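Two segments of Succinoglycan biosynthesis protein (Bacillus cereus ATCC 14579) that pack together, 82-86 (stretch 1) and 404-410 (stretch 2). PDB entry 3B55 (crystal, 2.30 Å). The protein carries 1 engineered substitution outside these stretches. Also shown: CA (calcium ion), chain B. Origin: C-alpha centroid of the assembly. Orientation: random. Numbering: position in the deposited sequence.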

ATOM      1  N   GLU A  82       6.752   3.933   0.542  1.00  6.69           N
ATOM      2  CA  GLU A  82       7.200   5.220   0.014  1.00 10.20           C
ATOM      3  C   GLU A  82       7.308   6.185   1.181  1.00  7.58           C
ATOM      4  O   GLU A  82       6.364   6.335   1.951  1.00  7.26           O
ATOM      5  CB  GLU A  82       6.235   5.748  -1.066  1.00 11.98           C
ATOM      6  CG  GLU A  82       4.762   5.485  -0.806  1.00 15.83           C
ATOM      7  CD  GLU A  82       3.937   5.570  -2.089  1.00 20.58           C
ATOM      8  OE1 GLU A  82       4.277   4.862  -3.068  1.00 19.51           O
ATOM      9  OE2 GLU A  82       2.953   6.337  -2.130  1.00 15.37           O
ATOM     10  N   ALA A  83       8.472   6.809   1.330  1.00  8.48           N
ATOM     11  CA  ALA A  83       8.690   7.740   2.431  1.00 12.07           C
ATOM     12  C   ALA A  83       7.607   8.806   2.460  1.00  8.74           C
ATOM     13  O   ALA A  83       7.264   9.314   3.518  1.00 13.71           O
ATOM     14  CB  ALA A  83      10.074   8.389   2.316  1.00  7.73           C
ATOM     15  N   THR A  84       7.071   9.124   1.290  1.00 10.79           N
ATOM     16  CA  THR A  84       6.022  10.127   1.147  1.00 11.37           C
ATOM     17  C   THR A  84       5.230   9.874  -0.128  1.00 10.45           C
ATOM     18  O   THR A  84       5.740   9.260  -1.066  1.00 11.14           O
ATOM     19  CB  THR A  84       6.602  11.546   1.039  1.00 14.23           C
ATOM     20  OG1 THR A  84       5.557  12.452   0.676  1.00 14.29           O
ATOM     21  CG2 THR A  84       7.695  11.606  -0.041  1.00 14.59           C
ATOM     22  N   HIS A  85       3.993  10.364  -0.168  1.00  8.37           N
ATOM     23  CA  HIS A  85       3.158  10.197  -1.353  1.00  9.34           C
ATOM     24  C   HIS A  85       3.341  11.318  -2.365  1.00  9.74           C
ATOM     25  O   HIS A  85       2.634  11.357  -3.370  1.00 10.40           O
ATOM     26  CB  HIS A  85       1.682  10.156  -0.984  1.00  7.04           C
ATOM     27  CG  HIS A  85       1.280   8.917  -0.265  1.00 11.97           C
ATOM     28  ND1 HIS A  85       1.824   7.684  -0.554  1.00  8.38           N
ATOM     29  CD2 HIS A  85       0.344   8.702   0.686  1.00  8.05           C
ATOM     30  CE1 HIS A  85       1.237   6.762   0.183  1.00  8.75           C
ATOM     31  NE2 HIS A  85       0.335   7.354   0.942  1.00  7.74           N
ATOM     32  N   GLY A  86       4.280  12.225  -2.120  1.00  7.54           N
ATOM     33  CA  GLY A  86       4.454  13.324  -3.055  1.00  8.99           C
ATOM     34  C   GLY A  86       5.826  13.547  -3.668  1.00  7.99           C
ATOM     35  O   GLY A  86       6.176  14.685  -3.971  1.00  5.93           O
ATOM     36  N   ILE A 404      12.852  10.100  12.378  1.00 14.05           N
ATOM     37  CA  ILE A 404      12.826   9.892  10.941  1.00 13.50           C
ATOM     38  C   ILE A 404      11.667  10.664  10.357  1.00 11.19           C
ATOM     39  O   ILE A 404      10.612  10.783  10.977  1.00 10.55           O
ATOM     40  CB  ILE A 404      12.653   8.409  10.560  1.00 12.89           C
ATOM     41  CG1 ILE A 404      12.792   8.255   9.036  1.00 12.92           C
ATOM     42  CG2 ILE A 404      11.280   7.909  11.022  1.00 11.87           C
ATOM     43  CD1 ILE A 404      12.978   6.820   8.546  1.00 11.02           C
ATOM     44  N   PHE A 405      11.882  11.191   9.159  1.00 11.30           N
ATOM     45  CA  PHE A 405      10.868  11.941   8.434  1.00 10.78           C
ATOM     46  C   PHE A 405       9.576  11.099   8.408  1.00 12.97           C
ATOM     47  O   PHE A 405       9.600   9.929   8.047  1.00 10.66           O
ATOM     48  CB  PHE A 405      11.409  12.206   7.024  1.00 12.53           C
ATOM     49  CG  PHE A 405      10.389  12.714   6.056  1.00 18.51           C
ATOM     50  CD1 PHE A 405       9.837  13.985   6.196  1.00 16.67           C
ATOM     51  CD2 PHE A 405      10.002  11.926   4.977  1.00 12.73           C
ATOM     52  CE1 PHE A 405       8.918  14.462   5.268  1.00 17.04           C
ATOM     53  CE2 PHE A 405       9.083  12.393   4.045  1.00 16.19           C
ATOM     54  CZ  PHE A 405       8.543  13.663   4.190  1.00 15.89           C
ATOM     55  N   ALA A 406       8.452  11.695   8.805  1.00 14.64           N
ATOM     56  CA  ALA A 406       7.178  10.977   8.848  1.00 17.01           C
ATOM     57  C   ALA A 406       6.474  10.860   7.501  1.00 15.41           C
ATOM     58  O   ALA A 406       5.888   9.820   7.182  1.00 16.89           O
ATOM     59  CB  ALA A 406       6.253  11.630   9.868  1.00 18.23           C
ATOM     60  N   GLY A 407       6.511  11.934   6.724  1.00  9.59           N
ATOM     61  CA  GLY A 407       5.900  11.905   5.410  1.00 10.43           C
ATOM     62  C   GLY A 407       4.384  11.878   5.315  1.00 11.55           C
ATOM     63  O   GLY A 407       3.837  11.316   4.359  1.00  9.04           O
ATOM     64  N   ILE A 408       3.698  12.470   6.287  1.00 12.10           N
ATOM     65  CA  ILE A 408       2.238  12.505   6.256  1.00 13.63           C
ATOM     66  C   ILE A 408       1.787  13.426   5.113  1.00 12.90           C
ATOM     67  O   ILE A 408       2.462  14.402   4.775  1.00 10.83           O
ATOM     68  CB  ILE A 408       1.665  12.993   7.598  1.00 12.27           C
ATOM     69  CG1 ILE A 408       2.156  12.078   8.720  1.00 15.31           C
ATOM     70  CG2 ILE A 408       0.140  12.969   7.558  1.00 11.89           C
ATOM     71  CD1 ILE A 408       1.890  10.598   8.445  1.00 15.97           C
ATOM     72  N   THR A 409       0.651  13.109   4.505  1.00 15.20           N
ATOM     73  CA  THR A 409       0.173  13.892   3.375  1.00 17.51           C
ATOM     74  C   THR A 409      -0.322  15.299   3.706  1.00 18.60           C
ATOM     75  O   THR A 409      -0.546  16.113   2.807  1.00 18.97           O
ATOM     76  CB  THR A 409      -0.922  13.117   2.626  1.00 18.41           C
ATOM     77  OG1 THR A 409      -1.983  12.781   3.535  1.00 28.10           O
ATOM     78  CG2 THR A 409      -0.349  11.837   2.044  1.00 17.26           C
ATOM     79  N   THR A 410      -0.485  15.592   4.992  1.00 20.49           N
ATOM     80  CA  THR A 410      -0.926  16.922   5.399  1.00 22.65           C
ATOM     81  C   THR A 410       0.059  17.544   6.375  1.00 22.37           C
ATOM     82  O   THR A 410       0.572  16.870   7.266  1.00 21.80           O
ATOM     83  CB  THR A 410      -2.312  16.897   6.075  1.00 23.33           C
ATOM     84  OG1 THR A 410      -3.306  16.493   5.125  1.00 29.29           O
ATOM     85  CG2 THR A 410      -2.667  18.288   6.614  1.00 30.53           C
TER
HETATM   86 CA    CA B 501      -1.351   6.838   2.541  1.00 11.37          CA
HETATM   87  O   HOH W   1       8.313   7.964   5.790  1.00 19.78           O
HETATM   88  O   HOH W   2       2.672  11.572   2.118  1.00 21.05           O

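No direct hydrogen bond joins the two stretches; the polar links between them run through two water molecules. Water 2 accepts from the backbone N of His 85 (2.9 Å to the water oxygen) and donates to Gly 407 O (2.5 Å to the same oxygen), so a main-chain donor of one stretch is joined to a main-chain acceptor of the other. Water 1 lies within donating geometry of two carbonyls, 2.8 Å from Ala 83 O and 3.3 Å from Phe 405 O. Because more acceptors surround it than it has protons, once atoms elsewhere in the structure are counted, these two links need not both be made at once.

The CA traces come closest at Thr 84 and Gly 407, with 4.6 Å between their CA atoms, and the touching parts run in nearly the same direction, 14° apart. Here Ala 83 O faces Gly 407 CA at 3.5 Å, and the CA-H...O contact is almost linear, with an angle of 172° at the hydrogen. Glycine suits this position on two counts. Its phi of 71° is a value that by itself favours glycine, and an ideal CB on Gly 407 would point toward stretch 1 and lie 2.0 Å from Ala 83 O, a clash. Because Gly 407 has no side chain, Ala 83 O can approach its main chain directly, and Thr 84 CA sits 4.1 Å from Gly 407 O.

On one flank of this backbone contact, Phe 405 directs its CA-to-CB bond toward stretch 1 and, with chi1 in the t rotamer, brings its ring against Ala 83 and Thr 84. Thr 84 CB lies at the ring edge, 4.0 Å from Phe 405 CE2, while Ala 83 O approaches that same Phe 405 CE2 obliquely at 3.6 Å. The small methyl of Ala 83 adds an apolar contact, its CB 4.4 Å from Phe 405 CD2. Thr 84 therefore offers carbon to the ring, while its hydroxyl accepts a hydrogen bond within its own stretch: Gly 86 N donates to Thr 84 OG1 at 3.1 Å.

His 85 and Thr 409 make a second side-chain contact farther along. The CA-to-CB bond of His 85 points toward stretch 2, and Thr 409, in the p rotamer, places its methyl at the edge of the imidazole, with His 85 CD2 3.5 Å from Thr 409 CG2. Both ring nitrogens of this histidine are engaged. His 85 ND1 donates to Glu 82 OE2 in a very short hydrogen bond of 2.4 Å, and His 85 NE2 binds the calcium ion at 2.4 Å, the ion also being held by an atom elsewhere in the structure. The carboxylate and the metal thus fix the ring against which the threonine methyl rests.

The contact is modest, burying 223 Å² summed over both sides. Ala 83, Thr 84 and His 85 supply the stretch 1 side in similar shares and are buried in the assembly, whereas Phe 405 and Thr 409 stay partly exposed. Ala 406 and Ile 408 turn their CA-to-CB bonds away from stretch 1, leaving Phe 405, Gly 407 and Thr 409 to supply most of the covered surface of stretch 2.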